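START domain-containing protein 10 (Homo sapiens, PDB 6SER) transfers phosphatidylcholine and phosphatidylethanolamine between membranes, preferring lipids with a palmitoyl or stearoyl chain at sn-1 and an unsaturated chain at sn-2. Local coordinates at residues A[35-40]-A[182-187]; A[44-47]-A[53-56]; A[55-60]-A[65-70]; A[189-194]-A[198-203]. One frame throughout, in Å; residues are numbered along the deposited sequence.

In the fold
All four contacts lie on the curved sheet of the START domain or at its margin. Contact 1 is the buried one: helix 27-38 lies on strand 181-190 through side chains alone. Contacts 2 and 3 share Trp55 and Val56 and pair strand 52-57 with its two neighbours, 43-49 and 68-74, so backbone hydrogen bonds dominate and burial is partial. Contact 3 also borders contact 1, because strands 68-74 and 181-190 run side by side. Contact 4 is a small apolar touch at the surface, where strand 181-190 gives way to helix 197-227; it meets contact 3 at Leu65 and through the hydrogen bond from His66 N to Asn201 OD1.

Contact 1. Residues A[35-40]-A[182-187]; sequences SECEAE and VITYLA
Leu186 slides its CD2 methyl under the side chain of Glu36, crossing it at about a right angle. That one methyl lies 3.7 Å from Glu36 CB and equally close to Glu36 CD, so the acid is packed along its whole length. The chi1 of Leu186 (168°) swings the branch along the strand, past Cys37, and CD2 ends under Glu36. The next residue, Cys37, points toward the strand: Cys37 CB comes to 3.8 Å from Thr184 CG2, and Cys37 SG lies 4.2 Å from Leu186 CB, so the thiol drops between the two strand residues. Thr184 offers its methyl here and not its hydroxyl.

This is the N-terminal helix 27-38 of the START fold, at its last turn, resting on the outer side of strand 181-190; Tyr185, between the two contact residues, points the other way. Leu172 of the adjacent strand extends the patch under Cys37. The carboxylate of Glu36 finds partners beyond the patch, OE2 in a salt bridge with Lys67 and OE1 in a weak hydrogen bond with Gln168. Between the two segments, then, only carbon and sulfur pack, while polar ties lie around them, among them Lys69 bonding the Cys37 carbonyl.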
loop_
_atom_site.group_PDB
_atom_site.type_symbol
_atom_site.label_atom_id
_atom_site.label_comp_id
_atom_site.label_asym_id
_atom_site.label_seq_id
_atom_site.Cartn_x
_atom_site.Cartn_y
_atom_site.Cartn_z
ATOM N N SER A 35 -1.784 11.354 10.761
ATOM C CA SER A 35 -1.799 12.806 10.685
ATOM C C SER A 35 -1.577 13.273 9.253
ATOM O O SER A 35 -2.193 14.245 8.804
ATOM C CB SER A 35 -0.743 13.381 11.632
ATOM O OG SER A 35 -0.297 14.641 11.184
ATOM N N GLU A 36 -0.734 12.560 8.505
ATOM C CA GLU A 36 -0.503 12.909 7.109
ATOM C C GLU A 36 -1.777 12.751 6.285
ATOM O O GLU A 36 -2.088 13.594 5.434
ATOM C CB GLU A 36 0.613 12.035 6.547
ATOM C CG GLU A 36 1.544 12.731 5.609
ATOM C CD GLU A 36 2.759 11.891 5.297
ATOM O OE1 GLU A 36 3.077 10.979 6.092
ATOM O OE2 GLU A 36 3.394 12.138 4.254
ATOM N N CYS A 37 -2.530 11.675 6.529
ATOM C CA CYS A 37 -3.781 11.456 5.804
ATOM C C CYS A 37 -4.812 12.533 6.127
ATOM O O CYS A 37 -5.470 13.058 5.222
ATOM C CB CYS A 37 -4.337 10.064 6.124
ATOM S SG CYS A 37 -3.317 8.701 5.522
ATOM N N GLU A 38 -4.958 12.879 7.410
ATOM C CA GLU A 38 -5.959 13.855 7.833
ATOM C C GLU A 38 -5.561 15.291 7.503
ATOM O O GLU A 38 -6.420 16.182 7.519
ATOM C CB GLU A 38 -6.198 13.732 9.342
ATOM C CG GLU A 38 -6.670 12.352 9.814
ATOM C CD GLU A 38 -6.570 12.184 11.325
ATOM O OE1 GLU A 38 -5.724 12.867 11.944
ATOM O OE2 GLU A 38 -7.338 11.371 11.890
ATOM N N ALA A 39 -4.284 15.540 7.228
ATOM C CA ALA A 39 -3.827 16.895 6.963
ATOM C C ALA A 39 -4.337 17.379 5.611
ATOM O O ALA A 39 -4.378 16.623 4.637
ATOM C CB ALA A 39 -2.300 16.955 7.000
ATOM N N GLU A 40 -4.735 18.648 5.554
ATOM C CA GLU A 40 -5.118 19.268 4.292
ATOM C C GLU A 40 -4.168 20.359 3.846
ATOM O O GLU A 40 -3.939 20.505 2.643
ATOM C CB GLU A 40 -6.527 19.874 4.380
ATOM C CG GLU A 40 -7.362 19.345 5.513
ATOM C CD GLU A 40 -8.699 20.047 5.595
ATOM O OE1 GLU A 40 -8.718 21.273 5.855
ATOM O OE2 GLU A 40 -9.730 19.374 5.378
ATOM N N VAL A 182 -14.533 5.226 5.699
ATOM C CA VAL A 182 -13.787 6.077 4.777
ATOM C C VAL A 182 -12.349 5.577 4.746
ATOM O O VAL A 182 -11.752 5.332 5.800
ATOM C CB VAL A 182 -13.834 7.561 5.195
ATOM C CG1 VAL A 182 -12.970 8.414 4.275
ATOM C CG2 VAL A 182 -15.272 8.073 5.211
ATOM N N ILE A 183 -11.793 5.419 3.549
ATOM C CA ILE A 183 -10.417 4.962 3.393
ATOM C C ILE A 183 -9.621 6.036 2.666
ATOM O O ILE A 183 -10.064 6.559 1.636
ATOM C CB ILE A 183 -10.335 3.621 2.644
ATOM C CG1 ILE A 183 -8.872 3.177 2.507
ATOM C CG2 ILE A 183 -11.026 3.704 1.289
ATOM C CD1 ILE A 183 -8.688 1.801 1.946
ATOM N N THR A 184 -8.452 6.365 3.212
ATOM C CA THR A 184 -7.520 7.293 2.590
ATOM C C THR A 184 -6.262 6.527 2.208
ATOM O O THR A 184 -5.630 5.894 3.061
ATOM C CB THR A 184 -7.183 8.448 3.531
ATOM O OG1 THR A 184 -8.392 9.131 3.899
ATOM C CG2 THR A 184 -6.214 9.422 2.854
ATOM N N TYR A 185 -5.918 6.570 0.926
ATOM C CA TYR A 185 -4.699 5.970 0.399
ATOM C C TYR A 185 -3.671 7.076 0.202
ATOM O O TYR A 185 -3.976 8.115 -0.395
ATOM C CB TYR A 185 -4.997 5.250 -0.913
ATOM C CG TYR A 185 -3.809 4.962 -1.803
ATOM C CD1 TYR A 185 -3.129 3.749 -1.710
ATOM C CD2 TYR A 185 -3.392 5.877 -2.774
ATOM C CE1 TYR A 185 -2.051 3.459 -2.540
ATOM C CE2 TYR A 185 -2.309 5.599 -3.611
ATOM C CZ TYR A 185 -1.650 4.381 -3.490
ATOM O OH TYR A 185 -0.584 4.078 -4.305
ATOM N N LEU A 186 -2.471 6.867 0.730
ATOM C CA LEU A 186 -1.378 7.824 0.605
ATOM C C LEU A 186 -0.151 7.078 0.104
ATOM O O LEU A 186 0.261 6.087 0.716
ATOM C CB LEU A 186 -1.102 8.511 1.947
ATOM C CG LEU A 186 0.172 9.343 2.129
ATOM C CD1 LEU A 186 0.279 10.420 1.080
ATOM C CD2 LEU A 186 0.186 9.953 3.517
ATOM N N ALA A 187 0.425 7.537 -1.008
ATOM C CA ALA A 187 1.570 6.836 -1.579
ATOM C C ALA A 187 2.559 7.799 -2.216
ATOM O O ALA A 187 2.193 8.860 -2.727
ATOM C CB ALA A 187 1.162 5.821 -2.641
#

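Contact 2. Residues A[44-47]-A[53-56]; sequences NLTY and SVWV
Asn44 and Val56 are an antiparallel hydrogen-bonded pair, joined by two backbone bonds. Asn44 N gives a nearly straight bond to Val56 O (3.0 Å, 173° at the hydrogen), and Val56 N returns one to Asn44 O, both donors lying in the carbonyl planes. Farther along, Val54 O takes Thr46 N at 2.8 Å and, more weakly, Tyr47 N, while Val54 N reaches Tyr47 O at 3.1 Å from well above that carbonyl plane. Asn44 O and Tyr47 O also receive CA-H...O contacts, from Trp55 and Ser53.

Two residues, Thr46 and Tyr47, thus face the single residue Val54: a classic beta bulge, which shifts the register by one in the hairpin of strands 43-49 and 52-57 at the start of the START-domain sheet.

Apolar contacts divide between the two faces. On that of Leu45 and Trp55, the leucine places its CD2 methyl over the indole, 3.7 Å from the centroid of the five-membered ring and 19° off its normal, a CH-pi contact. The chi1 of -164° in Leu45 sends the branch along the strand, where CD2 also nears Ser53 CB. On the other face, Tyr47 CB and Val54 CB meet at 4.0 Å, and Pro209 and Gln205 of helix 197-227 pack against it. Thr46, turned toward strand 52-57 by the bulge, sets OG1 beside Val56 CG2 and has a weak hydrogen bond to Gln205.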
loop_
_atom_site.group_PDB
_atom_site.type_symbol
_atom_site.label_atom_id
_atom_site.label_comp_id
_atom_site.label_asym_id
_atom_site.label_seq_id
_atom_site.Cartn_x
_atom_site.Cartn_y
_atom_site.Cartn_z
ATOM N N ASN A 44 -3.217 20.026 -2.416
ATOM C CA ASN A 44 -4.133 20.663 -3.345
ATOM C C ASN A 44 -5.085 19.612 -3.886
ATOM O O ASN A 44 -4.653 18.519 -4.266
ATOM C CB ASN A 44 -3.377 21.335 -4.491
ATOM C CG ASN A 44 -2.408 22.388 -4.001
ATOM O OD1 ASN A 44 -2.695 23.118 -3.049
ATOM N ND2 ASN A 44 -1.248 22.466 -4.643
ATOM N N LEU A 45 -6.370 19.942 -3.906
ATOM C CA LEU A 45 -7.361 19.073 -4.515
ATOM C C LEU A 45 -7.184 19.070 -6.028
ATOM O O LEU A 45 -6.961 20.111 -6.647
ATOM C CB LEU A 45 -8.767 19.534 -4.130
ATOM C CG LEU A 45 -9.971 18.606 -4.328
ATOM C CD1 LEU A 45 -10.438 18.561 -5.779
ATOM C CD2 LEU A 45 -9.683 17.202 -3.800
ATOM N N THR A 46 -7.302 17.888 -6.615
ATOM C CA THR A 46 -7.077 17.642 -8.032
ATOM C C THR A 46 -8.265 16.976 -8.712
ATOM O O THR A 46 -8.445 17.136 -9.923
ATOM C CB THR A 46 -5.812 16.767 -8.196
ATOM O OG1 THR A 46 -4.647 17.608 -8.212
ATOM C CG2 THR A 46 -5.855 15.899 -9.443
ATOM N N TYR A 47 -9.094 16.264 -7.952
ATOM C CA TYR A 47 -10.246 15.542 -8.465
ATOM C C TYR A 47 -11.223 15.372 -7.309
ATOM O O TYR A 47 -10.817 15.323 -6.145
ATOM C CB TYR A 47 -9.813 14.192 -9.061
ATOM C CG TYR A 47 -10.932 13.262 -9.480
ATOM C CD1 TYR A 47 -11.575 12.451 -8.550
ATOM C CD2 TYR A 47 -11.321 13.162 -10.811
ATOM C CE1 TYR A 47 -12.590 11.590 -8.925
ATOM C CE2 TYR A 47 -12.335 12.295 -11.197
ATOM C CZ TYR A 47 -12.964 11.513 -10.249
ATOM O OH TYR A 47 -13.979 10.653 -10.615
ATOM N N SER A 53 -11.922 11.617 -3.969
ATOM C CA SER A 53 -11.119 12.815 -4.189
ATOM C C SER A 53 -9.636 12.466 -4.200
ATOM O O SER A 53 -9.190 11.531 -3.526
ATOM C CB SER A 53 -11.391 13.888 -3.130
ATOM O OG SER A 53 -11.751 13.298 -1.898
ATOM N N VAL A 54 -8.877 13.241 -4.974
ATOM C CA VAL A 54 -7.436 13.074 -5.131
ATOM C C VAL A 54 -6.754 14.394 -4.782
ATOM O O VAL A 54 -7.148 15.454 -5.282
ATOM C CB VAL A 54 -7.070 12.629 -6.561
ATOM C CG1 VAL A 54 -5.556 12.440 -6.712
ATOM C CG2 VAL A 54 -7.805 11.354 -6.922
ATOM N N TRP A 55 -5.743 14.329 -3.915
ATOM C CA TRP A 55 -4.899 15.465 -3.579
ATOM C C TRP A 55 -3.455 15.191 -3.994
ATOM O O TRP A 55 -3.046 14.040 -4.184
ATOM C CB TRP A 55 -4.915 15.780 -2.079
ATOM C CG TRP A 55 -6.208 16.280 -1.520
ATOM C CD1 TRP A 55 -6.550 17.583 -1.271
ATOM C CD2 TRP A 55 -7.322 15.486 -1.100
ATOM N NE1 TRP A 55 -7.814 17.644 -0.733
ATOM C CE2 TRP A 55 -8.309 16.371 -0.616
ATOM C CE3 TRP A 55 -7.581 14.117 -1.089
ATOM C CZ2 TRP A 55 -9.532 15.929 -0.132
ATOM C CZ3 TRP A 55 -8.798 13.679 -0.610
ATOM C CH2 TRP A 55 -9.756 14.580 -0.132
ATOM N N VAL A 56 -2.716 16.246 -4.195
ATOM C CA VAL A 56 -1.340 16.148 -4.562
ATOM C C VAL A 56 -0.588 17.073 -3.635
ATOM O O VAL A 56 -1.087 18.090 -3.294
ATOM C CB VAL A 56 -1.162 16.511 -6.025
ATOM C CG1 VAL A 56 0.281 16.498 -6.405
ATOM C CG2 VAL A 56 -1.882 15.522 -6.894
#

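Contact 3. Residues A[55-60]-A[65-70]; sequences WVQAVE and LHKIKC
Val56 and Ile68 lie side by side, pointing the same way, with Val56 CG2 3.9 Å from Ile68 CD1. Around them the backbones are closely knit. Trp55 N binds Lys69 O at 2.8 Å and 168°, Lys69 N answers to Trp55 O from above the carbonyl plane, and Gln57 N donates to Lys67 O at 3.2 Å. On the opposite face of this antiparallel hairpin, the aliphatic chain of Lys69 runs obliquely past the indole, Lys69 CD to Trp55 CE3 3.8 Å. Lys69 NZ ends 5.6 Å from the centroid of the Trp55 five-membered ring, at most a weak attraction; its firmer partner is the carbonyl of Cys37, and Trp43 offers a cation-pi contact.

Past the paired residues the contact opens to solvent on one side. Gln57 OE1 lies 3.5 Å from Lys67 CD, against the aliphatic part of the lysine; a bend at chi3 (75°) then turns the end of Lys67 away from the glutamine, and NZ goes to Gln168 and to a salt bridge with Glu36. After the inverse gamma turn centred on Ala58, the exposed Val59 and Glu60 come back beside the buried His66. Val59 and His66 slide past each other in opposite directions, Val59 CG2 3.8 Å from His66 CE1, while His66 CB packs on Val56 CG1 at 4.0 Å. The imidazole has a weak hydrogen bond to Asp62.

Strand 52-57 is flanked by 43-49 on its other side, and strand 68-74 by 181-190. Helix 197-227 runs beneath Val56 and Ile68, touching them with Gln205 and Ser204, while Lys67 and Lys69 extend toward helix 27-38.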
loop_
_atom_site.group_PDB
_atom_site.type_symbol
_atom_site.label_atom_id
_atom_site.label_comp_id
_atom_site.label_asym_id
_atom_site.label_seq_id
_atom_site.Cartn_x
_atom_site.Cartn_y
_atom_site.Cartn_z
ATOM N N TRP A 55 -5.743 14.329 -3.915
ATOM C CA TRP A 55 -4.899 15.465 -3.579
ATOM C C TRP A 55 -3.455 15.191 -3.994
ATOM O O TRP A 55 -3.046 14.040 -4.184
ATOM C CB TRP A 55 -4.915 15.780 -2.079
ATOM C CG TRP A 55 -6.208 16.280 -1.520
ATOM C CD1 TRP A 55 -6.550 17.583 -1.271
ATOM C CD2 TRP A 55 -7.322 15.486 -1.100
ATOM N NE1 TRP A 55 -7.814 17.644 -0.733
ATOM C CE2 TRP A 55 -8.309 16.371 -0.616
ATOM C CE3 TRP A 55 -7.581 14.117 -1.089
ATOM C CZ2 TRP A 55 -9.532 15.929 -0.132
ATOM C CZ3 TRP A 55 -8.798 13.679 -0.610
ATOM C CH2 TRP A 55 -9.756 14.580 -0.132
ATOM N N VAL A 56 -2.716 16.246 -4.195
ATOM C CA VAL A 56 -1.340 16.148 -4.562
ATOM C C VAL A 56 -0.588 17.073 -3.635
ATOM O O VAL A 56 -1.087 18.090 -3.294
ATOM C CB VAL A 56 -1.162 16.511 -6.025
ATOM C CG1 VAL A 56 0.281 16.498 -6.405
ATOM C CG2 VAL A 56 -1.882 15.522 -6.894
ATOM N N GLN A 57 0.597 16.707 -3.202
ATOM C CA GLN A 57 1.346 17.568 -2.269
ATOM C C GLN A 57 1.699 18.898 -2.917
ATOM O O GLN A 57 2.296 18.921 -3.963
ATOM C CB GLN A 57 2.475 16.819 -1.605
ATOM C CG GLN A 57 2.105 16.517 -0.172
ATOM C CD GLN A 57 3.267 16.570 0.773
ATOM O OE1 GLN A 57 4.388 16.333 0.374
ATOM N NE2 GLN A 57 2.985 16.831 2.033
ATOM N N ALA A 58 1.180 19.921 -2.263
ATOM C CA ALA A 58 1.206 21.320 -2.688
ATOM C C ALA A 58 2.627 21.776 -2.614
ATOM O O ALA A 58 3.034 22.245 -1.574
ATOM C CB ALA A 58 0.331 22.144 -1.794
ATOM N N VAL A 59 3.305 21.507 -3.705
ATOM C CA VAL A 59 4.695 21.921 -4.009
ATOM C C VAL A 59 4.710 22.142 -5.518
ATOM O O VAL A 59 5.530 22.915 -5.975
ATOM C CB VAL A 59 5.739 20.871 -3.577
ATOM C CG1 VAL A 59 5.798 20.692 -2.074
ATOM C CG2 VAL A 59 5.540 19.524 -4.248
ATOM N N GLU A 60 3.862 21.410 -6.260
ATOM C CA GLU A 60 3.668 21.377 -7.744
ATOM C C GLU A 60 4.918 21.821 -8.522
ATOM O O GLU A 60 4.832 22.726 -9.343
ATOM C CB GLU A 60 2.342 22.026 -8.117
ATOM C CG GLU A 60 2.329 23.520 -7.906
ATOM C CD GLU A 60 1.078 24.086 -7.278
ATOM O OE1 GLU A 60 1.194 24.628 -6.178
ATOM O OE2 GLU A 60 0.014 24.013 -7.901
ATOM N N LEU A 65 9.243 13.671 -7.537
ATOM C CA LEU A 65 8.139 12.738 -7.387
ATOM C C LEU A 65 7.203 13.241 -6.297
ATOM O O LEU A 65 7.629 13.471 -5.161
ATOM C CB LEU A 65 8.675 11.356 -7.050
ATOM C CG LEU A 65 7.771 10.196 -7.435
ATOM C CD1 LEU A 65 7.593 10.118 -8.947
ATOM C CD2 LEU A 65 8.406 8.947 -6.895
ATOM N N HIS A 66 5.935 13.417 -6.640
ATOM C CA HIS A 66 4.969 13.973 -5.706
ATOM C C HIS A 66 4.272 12.871 -4.920
ATOM O O HIS A 66 3.978 11.797 -5.453
ATOM C CB HIS A 66 3.935 14.821 -6.448
ATOM C CG HIS A 66 4.520 16.023 -7.118
ATOM N ND1 HIS A 66 5.700 16.603 -6.700
ATOM C CD2 HIS A 66 4.098 16.749 -8.181
ATOM C CE1 HIS A 66 5.976 17.640 -7.472
ATOM N NE2 HIS A 66 5.022 17.748 -8.380
ATOM N N LYS A 67 4.031 13.143 -3.641
ATOM C CA LYS A 67 3.146 12.305 -2.850
ATOM C C LYS A 67 1.705 12.507 -3.302
ATOM O O LYS A 67 1.280 13.628 -3.587
ATOM C CB LYS A 67 3.289 12.634 -1.368
ATOM C CG LYS A 67 4.732 12.652 -0.885
ATOM C CD LYS A 67 4.829 12.903 0.623
ATOM C CE LYS A 67 4.441 11.657 1.410
ATOM N NZ LYS A 67 5.577 11.107 2.209
ATOM N N ILE A 68 0.960 11.406 -3.379
ATOM C CA ILE A 68 -0.421 11.387 -3.848
ATOM C C ILE A 68 -1.299 10.908 -2.701
ATOM O O ILE A 68 -0.896 10.036 -1.924
ATOM C CB ILE A 68 -0.583 10.470 -5.082
ATOM C CG1 ILE A 68 0.412 10.864 -6.176
ATOM C CG2 ILE A 68 -2.011 10.492 -5.619
ATOM C CD1 ILE A 68 0.384 12.343 -6.552
ATOM N N LYS A 69 -2.493 11.480 -2.592
ATOM C CA LYS A 69 -3.456 11.107 -1.565
ATOM C C LYS A 69 -4.811 10.912 -2.224
ATOM O O LYS A 69 -5.245 11.754 -3.016
ATOM C CB LYS A 69 -3.548 12.172 -0.468
ATOM C CG LYS A 69 -4.562 11.836 0.609
ATOM C CD LYS A 69 -4.941 13.045 1.451
ATOM C CE LYS A 69 -3.753 13.609 2.194
ATOM N NZ LYS A 69 -4.208 14.650 3.148
ATOM N N CYS A 70 -5.477 9.803 -1.922
ATOM C CA CYS A 70 -6.787 9.533 -2.506
ATOM C C CYS A 70 -7.731 9.030 -1.422
ATOM O O CYS A 70 -7.434 8.045 -0.740
ATOM C CB CYS A 70 -6.689 8.533 -3.663
ATOM S SG CYS A 70 -8.216 8.432 -4.653
#

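Contact 4. Residues A[189-194]-A[198-203]; sequences VDPKGS and WVVNKS
The CG-CD corner of the Pro191 ring meets the two methyls of Val200 end on, and nearly all of this small contact lies between them. Pro191 CG stands 3.7 Å from Val200 CG1 and 3.8 Å from Val200 CG2, with Pro191 CD only slightly farther away. The fork of the valine therefore straddles the corner of the ring. Its chi1 of 180° sets CG1 opposite the backbone N and CG2 opposite the carbonyl carbon, so that both methyls project from the helix toward the proline. A lesser touch joins Val189 O to Val200 CG1 at 4.2 Å.

The proline stands where the chain leaves strand 181-190, and the turn there is held by Asp190. Its side chain, with chi1 at -168°, brings OD2 to Lys192 N at 2.9 Å, an Asx turn in which the donor approaches from above the carboxylate plane. The same oxygen forms a salt bridge with Lys197, the first residue of helix 197-227. Beyond the turn, Lys192 and Gly193 both adopt positive phi as the chain swings round toward the helix.

Leu65 packs beside Val200 and Asp190. Helix 197-227 is the long C-terminal helix of the START fold. Between the two segments the chemistry is almost wholly apolar and slight; the polar tie from strand end to helix start is the Asp190-Lys197 salt bridge, while Asn201, one residue along from Val200, fastens the helix to the loop before strand 68-74 by bonding Thr64 O and His66 N.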
loop_
_atom_site.group_PDB
_atom_site.type_symbol
_atom_site.label_atom_id
_atom_site.label_comp_id
_atom_site.label_asym_id
_atom_site.label_seq_id
_atom_site.Cartn_x
_atom_site.Cartn_y
_atom_site.Cartn_z
ATOM N N VAL A 189 5.631 6.540 -4.709
ATOM C CA VAL A 189 6.336 5.484 -5.334
ATOM C C VAL A 189 7.131 5.880 -6.552
ATOM O O VAL A 189 6.604 6.411 -7.469
ATOM C CB VAL A 189 5.342 4.408 -5.763
ATOM C CG1 VAL A 189 6.035 3.296 -6.484
ATOM C CG2 VAL A 189 4.606 3.869 -4.583
ATOM N N ASP A 190 8.405 5.545 -6.550
ATOM C CA ASP A 190 9.297 5.798 -7.643
ATOM C C ASP A 190 9.415 4.540 -8.462
ATOM O O ASP A 190 9.925 3.585 -8.029
ATOM C CB ASP A 190 10.651 6.202 -7.098
ATOM C CG ASP A 190 11.569 6.750 -8.142
ATOM O OD1 ASP A 190 12.554 7.357 -7.799
ATOM O OD2 ASP A 190 11.329 6.548 -9.297
ATOM N N PRO A 191 8.885 4.540 -9.706
ATOM C CA PRO A 191 8.951 3.375 -10.592
ATOM C C PRO A 191 10.327 3.270 -11.265
ATOM O O PRO A 191 10.546 2.322 -11.998
ATOM C CB PRO A 191 7.885 3.654 -11.665
ATOM C CG PRO A 191 7.167 4.908 -11.202
ATOM C CD PRO A 191 8.158 5.644 -10.325
ATOM N N LYS A 192 11.204 4.246 -11.005
ATOM C CA LYS A 192 12.570 4.276 -11.593
ATOM C C LYS A 192 12.477 4.086 -13.111
ATOM O O LYS A 192 11.682 4.806 -13.749
ATOM C CB LYS A 192 13.458 3.204 -10.949
ATOM C CG LYS A 192 13.286 3.035 -9.445
ATOM C CD LYS A 192 14.135 3.991 -8.634
ATOM C CE LYS A 192 15.603 3.939 -9.002
ATOM N NZ LYS A 192 16.235 5.277 -8.928
ATOM N N GLY A 193 13.266 3.157 -13.659
ATOM C CA GLY A 193 13.266 2.884 -15.110
ATOM C C GLY A 193 13.521 4.143 -15.921
ATOM O O GLY A 193 14.420 4.919 -15.540
ATOM N N SER A 194 12.758 4.337 -17.002
ATOM C CA SER A 194 12.905 5.494 -17.851
ATOM C C SER A 194 11.805 6.513 -17.850
ATOM O O SER A 194 11.798 7.381 -18.658
ATOM C CB SER A 194 13.070 5.038 -19.269
ATOM O OG SER A 194 11.820 4.779 -19.817
ATOM N N TRP A 198 7.499 13.551 -13.694
ATOM C CA TRP A 198 6.235 14.258 -13.895
ATOM C C TRP A 198 5.231 13.411 -14.664
ATOM O O TRP A 198 4.019 13.568 -14.481
ATOM C CB TRP A 198 6.471 15.593 -14.612
ATOM C CG TRP A 198 7.111 15.448 -15.951
ATOM C CD1 TRP A 198 8.450 15.434 -16.221
ATOM C CD2 TRP A 198 6.446 15.282 -17.208
ATOM N NE1 TRP A 198 8.658 15.275 -17.568
ATOM C CE2 TRP A 198 7.444 15.177 -18.196
ATOM C CE3 TRP A 198 5.103 15.212 -17.594
ATOM C CZ2 TRP A 198 7.143 15.005 -19.546
ATOM C CZ3 TRP A 198 4.806 15.041 -18.938
ATOM C CH2 TRP A 198 5.823 14.941 -19.896
ATOM N N VAL A 199 5.705 12.510 -15.528
ATOM C CA VAL A 199 4.790 11.561 -16.152
ATOM C C VAL A 199 4.199 10.625 -15.106
ATOM O O VAL A 199 3.029 10.232 -15.198
ATOM C CB VAL A 199 5.515 10.775 -17.259
ATOM C CG1 VAL A 199 4.568 9.767 -17.900
ATOM C CG2 VAL A 199 6.089 11.731 -18.291
ATOM N N VAL A 200 4.996 10.246 -14.106
ATOM C CA VAL A 200 4.504 9.389 -13.031
ATOM C C VAL A 200 3.475 10.134 -12.190
ATOM O O VAL A 200 2.393 9.611 -11.899
ATOM C CB VAL A 200 5.677 8.893 -12.170
ATOM C CG1 VAL A 200 5.169 7.988 -11.052
ATOM C CG2 VAL A 200 6.723 8.199 -13.037
ATOM N N ASN A 201 3.804 11.366 -11.781
ATOM C CA ASN A 201 2.863 12.197 -11.033
ATOM C C ASN A 201 1.517 12.293 -11.742
ATOM O O ASN A 201 0.465 12.135 -11.116
ATOM C CB ASN A 201 3.445 13.594 -10.821
ATOM C CG ASN A 201 4.655 13.601 -9.907
ATOM O OD1 ASN A 201 4.836 12.699 -9.084
ATOM N ND2 ASN A 201 5.491 14.630 -10.041
ATOM N N LYS A 202 1.531 12.550 -13.052
ATOM C CA LYS A 202 0.282 12.739 -13.788
ATOM C C LYS A 202 -0.488 11.434 -13.894
ATOM O O LYS A 202 -1.704 11.393 -13.661
ATOM C CB LYS A 202 0.577 13.310 -15.184
ATOM C CG LYS A 202 -0.636 13.449 -16.127
ATOM C CD LYS A 202 -0.858 12.222 -17.041
ATOM C CE LYS A 202 0.278 12.015 -18.047
ATOM N NZ LYS A 202 0.141 10.724 -18.804
ATOM N N SER A 203 0.214 10.360 -14.257
ATOM C CA SER A 203 -0.413 9.058 -14.451
ATOM C C SER A 203 -1.054 8.547 -13.163
ATOM O O SER A 203 -2.225 8.146 -13.154
ATOM C CB SER A 203 0.631 8.064 -14.958
ATOM O OG SER A 203 0.080 6.765 -15.061
#